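Local structure of glutamate receptor 1 (Adineta vaga, 4IO2) at residues G141-Y144 against Y145-E148. The protein binds L-glutamate through this extracellular ligand-binding domain and probably acts as a glutamate-gated ion channel. Residues are numbered along the deposited sequence; the frame is centred on the assembly and turned at random.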
loop_
_atom_site.group_PDB
_atom_site.type_symbol
_atom_site.label_atom_id
_atom_site.label_comp_id
_atom_site.label_asym_id
_atom_site.label_seq_id
_atom_site.Cartn_x
_atom_site.Cartn_y
_atom_site.Cartn_z
ATOM N N GLY A 141 -9.206 14.349 1.684
ATOM C CA GLY A 141 -8.526 15.577 2.027
ATOM C C GLY A 141 -9.311 16.423 3.027
ATOM O O GLY A 141 -8.732 17.160 3.822
ATOM N N GLU A 142 -10.621 16.345 2.974
ATOM C CA GLU A 142 -11.469 17.060 3.926
ATOM C C GLU A 142 -11.187 16.575 5.332
ATOM O O GLU A 142 -11.043 17.384 6.252
ATOM C CB GLU A 142 -12.956 16.923 3.586
ATOM C CG GLU A 142 -13.870 17.671 4.532
ATOM C CD GLU A 142 -15.369 17.487 4.240
ATOM O OE1 GLU A 142 -15.730 16.569 3.429
ATOM O OE2 GLU A 142 -16.171 18.302 4.793
ATOM N N ASP A 143 -11.078 15.255 5.519
ATOM C CA ASP A 143 -10.787 14.826 6.883
ATOM C C ASP A 143 -9.367 15.139 7.333
ATOM O O ASP A 143 -9.147 15.400 8.523
ATOM C CB ASP A 143 -11.207 13.398 7.156
ATOM C CG ASP A 143 -12.729 13.249 7.118
ATOM O OD1 ASP A 143 -13.481 14.066 7.739
ATOM O OD2 ASP A 143 -13.171 12.386 6.380
ATOM N N TYR A 144 -8.415 15.165 6.402
ATOM C CA TYR A 144 -7.074 15.612 6.743
ATOM C C TYR A 144 -7.117 17.057 7.237
ATOM O O TYR A 144 -6.508 17.394 8.253
ATOM C CB TYR A 144 -6.109 15.464 5.540
ATOM C CG TYR A 144 -4.722 15.906 5.871
ATOM C CD1 TYR A 144 -4.363 17.249 5.780
ATOM C CD2 TYR A 144 -3.759 14.994 6.284
ATOM C CE1 TYR A 144 -3.093 17.652 6.096
ATOM C CE2 TYR A 144 -2.495 15.395 6.615
ATOM C CZ TYR A 144 -2.166 16.719 6.515
ATOM O OH TYR A 144 -0.894 17.129 6.857
ATOM N N TYR A 145 -7.786 17.913 6.487
ATOM C CA TYR A 145 -7.893 19.317 6.857
ATOM C C TYR A 145 -8.456 19.452 8.260
ATOM O O TYR A 145 -7.917 20.221 9.094
ATOM C CB TYR A 145 -8.770 20.046 5.847
ATOM C CG TYR A 145 -8.925 21.512 6.167
ATOM C CD1 TYR A 145 -9.901 21.940 7.045
ATOM C CD2 TYR A 145 -8.093 22.475 5.587
ATOM C CE1 TYR A 145 -10.063 23.260 7.362
ATOM C CE2 TYR A 145 -8.232 23.802 5.915
ATOM C CZ TYR A 145 -9.234 24.188 6.791
ATOM O OH TYR A 145 -9.411 25.508 7.128
ATOM N N LEU A 146 -9.563 18.761 8.526
ATOM C CA LEU A 146 -10.270 18.926 9.786
ATOM C C LEU A 146 -9.425 18.435 10.976
ATOM O O LEU A 146 -9.477 19.027 12.062
ATOM C CB LEU A 146 -11.617 18.200 9.744
ATOM C CG LEU A 146 -12.664 18.819 8.808
ATOM C CD1 LEU A 146 -13.874 17.906 8.663
ATOM C CD2 LEU A 146 -13.043 20.222 9.233
ATOM N N ARG A 147 -8.607 17.407 10.777
ATOM C CA ARG A 147 -7.740 16.940 11.857
ATOM C C ARG A 147 -6.456 17.761 12.025
ATOM O O ARG A 147 -6.028 18.000 13.153
ATOM C CB ARG A 147 -7.364 15.473 11.663
ATOM C CG ARG A 147 -6.510 14.913 12.824
ATOM C CD ARG A 147 -6.038 13.473 12.581
ATOM N NE ARG A 147 -5.203 13.454 11.390
ATOM C CZ ARG A 147 -5.571 12.979 10.206
ATOM N NH1 ARG A 147 -6.743 12.369 10.038
ATOM N NH2 ARG A 147 -4.728 13.109 9.190
ATOM N N GLU A 148 -5.835 18.153 10.917
ATOM C CA GLU A 148 -4.469 18.701 10.943
ATOM C C GLU A 148 -4.340 20.208 10.877
ATOM O O GLU A 148 -3.334 20.763 11.314
ATOM C CB GLU A 148 -3.665 18.165 9.771
ATOM C CG GLU A 148 -3.635 16.675 9.711
ATOM C CD GLU A 148 -2.651 16.044 10.646
ATOM O OE1 GLU A 148 -1.690 16.721 11.056
ATOM O OE2 GLU A 148 -2.827 14.842 10.940
#
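Glu148 lays its aliphatic stem over one face of the Tyr144 ring, a CH-pi contact in which CG of Glu148 stands 3.5 Å from the Tyr144 ring centroid, 13° off the normal. The ring reaches that place because CG of Tyr144 lies anti to the backbone N (chi1 -179°); the chain of Glu148 bends at chi2, and the carboxylate and ring planes lie 20° apart. Tyr144 OH is hydrogen-bonded to Lys124, and Phe202 meets the same ring.

The guanidinium of Arg147 crosses the tyrosine almost perpendicularly, with NH2 of Arg147 3.6 Å from CD2 of Tyr144. It grips Glu148 side-on: OE2 of Glu148 accepts from NE of Arg147 at 2.8 Å and more obliquely from NH2 of Arg147 at 3.1 Å, both donors arriving on its anti side. This salt bridge should help hold the carboxylate above the Tyr144 face.

The backbone is held by four successive i to i+4 hydrogen bonds, from Tyr145 N to Gly141 O (2.9 Å) through Glu148 N to Tyr144 O (2.9 Å). They are the regular hydrogen-bonding pattern of an alpha-helix, here helix 140-148 of the beta-alpha-beta unit between strands 134-136 and 157-159, whose N-terminal end borders the glutamate pocket at Ala140 in this periplasmic-binding-protein-like domain.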